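Local atomic coordinates of putative esterase PA1618 (Pseudomonas aeruginosa, PDB entry 4QD8), a protein that probably hydrolyses acyl-CoA thioesters, as a hotdog-fold member of the PaaI thioesterase family, and binds phenacyl-CoA in the crystal. Residues Ala39-Asp44 with Gly98-Val103; Asp23-Arg28 with Ser45-Pro50. All coordinates share one frame; numbering follows the deposited sequence.

Contact 1: residues Ala39-Asp44 with Gly98-Val103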
loop_
_atom_site.group_PDB
_atom_site.type_symbol
_atom_site.label_atom_id
_atom_site.label_comp_id
_atom_site.label_asym_id
_atom_site.label_seq_id
_atom_site.Cartn_x
_atom_site.Cartn_y
_atom_site.Cartn_z
ATOM N N ALA A 39 -0.638 -16.277 15.062
ATOM C CA ALA A 39 -1.501 -17.300 14.467
ATOM C C ALA A 39 -0.762 -17.941 13.308
ATOM O O ALA A 39 0.085 -17.307 12.697
ATOM C CB ALA A 39 -2.809 -16.686 13.957
ATOM N N SER A 40 -1.097 -19.189 12.999
ATOM C CA SER A 40 -0.476 -19.891 11.887
ATOM C C SER A 40 -1.536 -20.508 10.992
ATOM O O SER A 40 -2.709 -20.581 11.364
ATOM C CB SER A 40 0.476 -20.970 12.392
ATOM O OG SER A 40 -0.255 -22.034 12.978
ATOM N N MET A 41 -1.123 -20.943 9.807
ATOM C CA MET A 41 -2.046 -21.458 8.814
ATOM C C MET A 41 -1.306 -22.501 8.002
ATOM O O MET A 41 -0.136 -22.314 7.696
ATOM C CB MET A 41 -2.480 -20.319 7.894
ATOM C CG MET A 41 -3.591 -20.655 6.899
ATOM S SD MET A 41 -4.063 -19.211 5.920
ATOM C CE MET A 41 -2.503 -18.838 5.132
ATOM N N PRO A 42 -1.984 -23.603 7.649
ATOM C CA PRO A 42 -1.325 -24.609 6.801
ATOM C C PRO A 42 -1.072 -24.111 5.385
ATOM O O PRO A 42 -1.847 -23.308 4.854
ATOM C CB PRO A 42 -2.349 -25.753 6.757
ATOM C CG PRO A 42 -3.673 -25.082 7.043
ATOM C CD PRO A 42 -3.333 -24.025 8.060
ATOM N N VAL A 43 0.027 -24.575 4.793
ATOM C CA VAL A 43 0.306 -24.350 3.381
ATOM C C VAL A 43 -0.003 -25.655 2.659
ATOM O O VAL A 43 0.828 -26.574 2.622
ATOM C CB VAL A 43 1.772 -23.922 3.154
ATOM C CG1 VAL A 43 2.045 -23.687 1.683
ATOM C CG2 VAL A 43 2.089 -22.657 3.976
ATOM N N ASP A 44 -1.217 -25.747 2.122
ATOM C CA ASP A 44 -1.671 -26.973 1.477
ATOM C C ASP A 44 -2.720 -26.653 0.411
ATOM O O ASP A 44 -2.823 -25.512 -0.019
ATOM C CB ASP A 44 -2.136 -28.027 2.511
ATOM C CG ASP A 44 -3.351 -27.591 3.328
ATOM O OD1 ASP A 44 -4.167 -26.770 2.864
ATOM O OD2 ASP A 44 -3.501 -28.111 4.447
ATOM N N GLY A 98 4.222 -27.171 4.748
ATOM C CA GLY A 98 4.352 -26.814 6.149
ATOM C C GLY A 98 3.292 -25.809 6.550
ATOM O O GLY A 98 2.159 -25.875 6.076
ATOM N N ARG A 99 3.662 -24.888 7.436
ATOM C CA ARG A 99 2.738 -23.846 7.884
ATOM C C ARG A 99 3.381 -22.474 7.756
ATOM O O ARG A 99 4.609 -22.338 7.751
ATOM C CB ARG A 99 2.318 -24.070 9.343
ATOM C CG ARG A 99 1.623 -25.407 9.615
ATOM C CD ARG A 99 1.237 -25.534 11.075
ATOM N NE ARG A 99 0.166 -24.618 11.461
ATOM C CZ ARG A 99 -1.115 -24.789 11.150
ATOM N NH1 ARG A 99 -1.495 -25.842 10.433
ATOM N NH2 ARG A 99 -2.027 -23.907 11.548
ATOM N N VAL A 100 2.537 -21.454 7.650
ATOM C CA VAL A 100 3.018 -20.083 7.668
ATOM C C VAL A 100 2.545 -19.443 8.973
ATOM O O VAL A 100 1.384 -19.600 9.368
ATOM C CB VAL A 100 2.560 -19.291 6.421
ATOM C CG1 VAL A 100 1.048 -19.315 6.265
ATOM C CG2 VAL A 100 3.099 -17.861 6.459
ATOM N N THR A 101 3.459 -18.760 9.657
ATOM C CA THR A 101 3.183 -18.193 10.981
ATOM C C THR A 101 3.218 -16.667 10.922
ATOM O O THR A 101 4.175 -16.093 10.405
ATOM C CB THR A 101 4.230 -18.688 11.994
ATOM O OG1 THR A 101 4.150 -20.116 12.095
ATOM C CG2 THR A 101 3.983 -18.087 13.375
ATOM N N ALA A 102 2.173 -16.023 11.444
ATOM C CA ALA A 102 2.081 -14.566 11.418
ATOM C C ALA A 102 2.152 -14.032 12.840
ATOM O O ALA A 102 1.541 -14.594 13.744
ATOM C CB ALA A 102 0.774 -14.132 10.763
ATOM N N VAL A 103 2.901 -12.951 13.036
ATOM C CA VAL A 103 2.967 -12.294 14.349
ATOM C C VAL A 103 2.532 -10.844 14.184
ATOM O O VAL A 103 3.068 -10.132 13.339
ATOM C CB VAL A 103 4.391 -12.340 14.925
ATOM C CG1 VAL A 103 4.435 -11.741 16.335
ATOM C CG2 VAL A 103 4.899 -13.773 14.969
#
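Met41 and Val100 face each other across two neighbouring antiparallel strands of the curved hotdog sheet, whose concave side wraps around helix 56-72. The two form a hydrogen-bonded pair, with Val100 N donating to Met41 O at 2.8 Å and Met41 N returning a more bent bond to Val100 O, 141° at the hydrogen. Ala39 and Ala102 repeat the pattern two residues earlier in one strand and later in the other, and the bond from Ala102 N to Ala39 O is nearly straight (173°). Past the non-hydrogen-bonded pair Pro42-Arg99, Val43 N bonds to Gly98 O at 2.8 Å.

The side chains of Ala39, Met41, Val100 and Ala102 lie on the helix side of the sheet. Leu62 of helix 56-72 meets both alanines and Val100. Met41 and Val100 run alongside each other; the Met41 chain, extended as far as SD, bends at chi3 (60°) and brings CE to 3.8 Å from Val100 CG1. Val43 CG2 reaches the same methyl from a different direction, 4.2 Å from Val100 CG1.

Ser40 and Thr101 occupy the opposite face, where the Arg99 side chain folds back over strand 36-42. Arg99 grips the Ser40 hydroxyl side-on: NE at 3.0 Å and NH2 at 2.9 Å both donate to Ser40 OG, which lies in the guanidinium plane. The guanidinium itself lies above the backbone at Met41-Pro42, with Pro42 N 3.4 Å from its plane, and Pro42 CD comes within 3.5 Å of Arg99 NH1. In the second shell, Glu30 helps to place the hydroxyl: Ser40 OG, already accepting two N-H groups from Arg99, is also hydrogen-bonded to Glu30 OE1, which in turn forms a salt bridge with Arg28 NH2.

Contact 2: residues Asp23-Arg28 with Ser45-Pro50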
loop_
_atom_site.group_PDB
_atom_site.type_symbol
_atom_site.label_atom_id
_atom_site.label_comp_id
_atom_site.label_asym_id
_atom_site.label_seq_id
_atom_site.Cartn_x
_atom_site.Cartn_y
_atom_site.Cartn_z
ATOM N N ASP A 23 -11.749 -20.742 9.825
ATOM C CA ASP A 23 -11.939 -22.155 10.124
ATOM C C ASP A 23 -11.703 -22.994 8.871
ATOM O O ASP A 23 -11.052 -24.044 8.917
ATOM C CB ASP A 23 -13.359 -22.385 10.641
ATOM C CG ASP A 23 -13.517 -23.724 11.324
ATOM O OD1 ASP A 23 -12.522 -24.216 11.894
ATOM O OD2 ASP A 23 -14.636 -24.273 11.287
ATOM N N LEU A 24 -12.245 -22.525 7.749
ATOM C CA LEU A 24 -12.077 -23.198 6.470
ATOM C C LEU A 24 -10.598 -23.390 6.113
ATOM O O LEU A 24 -10.203 -24.449 5.626
ATOM C CB LEU A 24 -12.805 -22.417 5.365
ATOM C CG LEU A 24 -12.968 -23.138 4.025
ATOM C CD1 LEU A 24 -13.823 -24.373 4.219
ATOM C CD2 LEU A 24 -13.595 -22.243 2.976
ATOM N N LEU A 25 -9.773 -22.379 6.375
ATOM C CA LEU A 25 -8.359 -22.445 5.993
ATOM C C LEU A 25 -7.438 -23.018 7.065
ATOM O O LEU A 25 -6.239 -23.127 6.846
ATOM C CB LEU A 25 -7.853 -21.063 5.569
ATOM C CG LEU A 25 -8.624 -20.368 4.447
ATOM C CD1 LEU A 25 -7.919 -19.057 4.107
ATOM C CD2 LEU A 25 -8.729 -21.278 3.223
ATOM N N GLY A 26 -7.980 -23.350 8.234
ATOM C CA GLY A 26 -7.164 -23.916 9.290
ATOM C C GLY A 26 -6.320 -22.915 10.051
ATOM O O GLY A 26 -5.318 -23.277 10.663
ATOM N N ILE A 27 -6.733 -21.650 10.042
ATOM C CA ILE A 27 -6.052 -20.649 10.856
ATOM C C ILE A 27 -6.177 -20.994 12.338
ATOM O O ILE A 27 -7.264 -21.304 12.839
ATOM C CB ILE A 27 -6.567 -19.218 10.565
ATOM C CG1 ILE A 27 -6.205 -18.810 9.135
ATOM C CG2 ILE A 27 -5.979 -18.215 11.570
ATOM C CD1 ILE A 27 -6.784 -17.433 8.693
ATOM N N ARG A 28 -5.041 -20.975 13.020
ATOM C CA ARG A 28 -4.986 -21.336 14.426
ATOM C C ARG A 28 -4.279 -20.236 15.199
ATOM O O ARG A 28 -3.110 -19.952 14.941
ATOM C CB ARG A 28 -4.234 -22.667 14.583
ATOM C CG ARG A 28 -4.156 -23.185 16.011
ATOM C CD ARG A 28 -3.349 -24.480 16.086
ATOM N NE ARG A 28 -1.920 -24.262 15.853
ATOM C CZ ARG A 28 -1.102 -25.155 15.299
ATOM N NH1 ARG A 28 -1.566 -26.332 14.907
ATOM N NH2 ARG A 28 0.180 -24.861 15.121
ATOM N N SER A 45 -3.485 -27.649 -0.033
ATOM C CA SER A 45 -4.466 -27.421 -1.094
ATOM C C SER A 45 -5.525 -26.374 -0.742
ATOM O O SER A 45 -6.116 -25.756 -1.630
ATOM C CB SER A 45 -5.135 -28.738 -1.509
ATOM O OG SER A 45 -5.757 -29.346 -0.398
ATOM N N ARG A 46 -5.752 -26.157 0.548
ATOM C CA ARG A 46 -6.744 -25.168 0.964
ATOM C C ARG A 46 -6.258 -23.742 0.708
ATOM O O ARG A 46 -7.064 -22.830 0.536
ATOM C CB ARG A 46 -7.071 -25.332 2.447
ATOM C CG ARG A 46 -7.860 -26.584 2.786
ATOM C CD ARG A 46 -7.876 -26.811 4.286
ATOM N NE ARG A 46 -6.575 -27.260 4.786
ATOM C CZ ARG A 46 -6.296 -27.509 6.061
ATOM N NH1 ARG A 46 -7.223 -27.336 6.995
ATOM N NH2 ARG A 46 -5.085 -27.925 6.411
ATOM N N THR A 47 -4.940 -23.559 0.699
ATOM C CA THR A 47 -4.343 -22.221 0.684
ATOM C C THR A 47 -3.387 -22.036 -0.496
ATOM O O THR A 47 -2.844 -20.952 -0.696
ATOM C CB THR A 47 -3.584 -21.925 2.000
ATOM O OG1 THR A 47 -2.621 -22.956 2.224
ATOM C CG2 THR A 47 -4.542 -21.865 3.212
ATOM N N HIS A 48 -3.177 -23.088 -1.287
ATOM C CA HIS A 48 -2.349 -22.965 -2.489
ATOM C C HIS A 48 -3.001 -22.128 -3.593
ATOM O O HIS A 48 -4.232 -22.068 -3.698
ATOM C CB HIS A 48 -2.077 -24.360 -3.087
ATOM C CG HIS A 48 -0.937 -25.097 -2.464
ATOM N ND1 HIS A 48 -0.778 -26.462 -2.614
ATOM C CD2 HIS A 48 0.106 -24.678 -1.707
ATOM C CE1 HIS A 48 0.309 -26.848 -1.971
ATOM N NE2 HIS A 48 0.860 -25.790 -1.407
ATOM N N GLN A 49 -2.179 -21.491 -4.432
ATOM C CA GLN A 49 -2.645 -21.025 -5.746
ATOM C C GLN A 49 -2.414 -22.175 -6.753
ATOM O O GLN A 49 -1.919 -23.225 -6.353
ATOM C CB GLN A 49 -1.977 -19.693 -6.146
ATOM C CG GLN A 49 -0.513 -19.525 -5.773
ATOM C CD GLN A 49 0.401 -20.160 -6.789
ATOM O OE1 GLN A 49 0.468 -21.382 -6.896
ATOM N NE2 GLN A 49 1.099 -19.334 -7.553
ATOM N N PRO A 50 -2.804 -22.000 -8.037
ATOM C CA PRO A 50 -2.798 -23.196 -8.902
ATOM C C PRO A 50 -1.435 -23.828 -9.197
ATOM O O PRO A 50 -1.400 -24.956 -9.703
ATOM C CB PRO A 50 -3.452 -22.688 -10.189
ATOM C CG PRO A 50 -4.390 -21.613 -9.709
ATOM C CD PRO A 50 -3.600 -20.915 -8.636
#
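Leu25 and Gly26 close helix 21-25 with a Schellman motif, and the side chain of Arg46, from the loop between strand 36-42 and helix 56-72, reaches across this helix end. Gly26 leaves the helix with a positive phi of 78° while its amide still points back into the last turn, Gly26 N donating to Asp23 O at 3.2 Å. Over this turn the aliphatic part of Arg46 passes the carbonyl of Leu24, with Arg46 CD 3.6 Å from Leu24 O. A bend at chi3 (-72°) then turns the guanidinium toward Leu25 O and Gly26. Leu25 O lies 4.3 Å above the guanidinium plane of Arg46, toward the rim, and Arg46 NH1 stops 4.1 Å from Gly26 CA. Arg46 NH2 finds its strong partner elsewhere, in a salt bridge to Asp44 OD2, two residues earlier in the same loop.

Leu25 supplies the hydrocarbon surface. Its CD2 methyl rests against the main chain of the loop, 3.5 Å from Arg46 O, and its CB meets the Thr47 methyl, CG2, at 4.1 Å. Thr47 is turned with OG1 between its backbone N and carbonyl carbon (chi1 55°), which leaves CG2 for Leu25 while OG1 is hydrogen-bonded to Pro42 O and Asp44 N. Leu25 also packs against Val61 of helix 56-72 and Leu24 of the second subunit, a residue that also touches Arg46.

The two segments thus meet by van der Waals contact. The positive guanidinium near the carbonyl oxygens of Leu24 and Leu25 may give a modest electrostatic benefit, whereas Arg46 O, buried against the Leu25 methyl, has no hydrogen-bonding partner in the model.

Overall arrangement
The centres of contacts 1 and 2 lie about 9 Å apart on the same side of the chain's centre, and their segments alternate along the sequence: 23-28, 39-44, 45-50, 98-103. Residues 39-44 run straight into 45-50, so strand 36-42 leaves the sheet of contact 1 directly into the loop of contact 2. Residues 23-28 lead from helix 21-25 into strand 28-32 on the flank of strand 36-42 away from 99-106, where Arg28 N is 2.9 Å from Ser40 O. Pro42 CG and CD pack against Leu25 O and Gly26 O. The two contacts thus link one end of the sheet to the interface with the second subunit, which Leu24 and Arg46 reach.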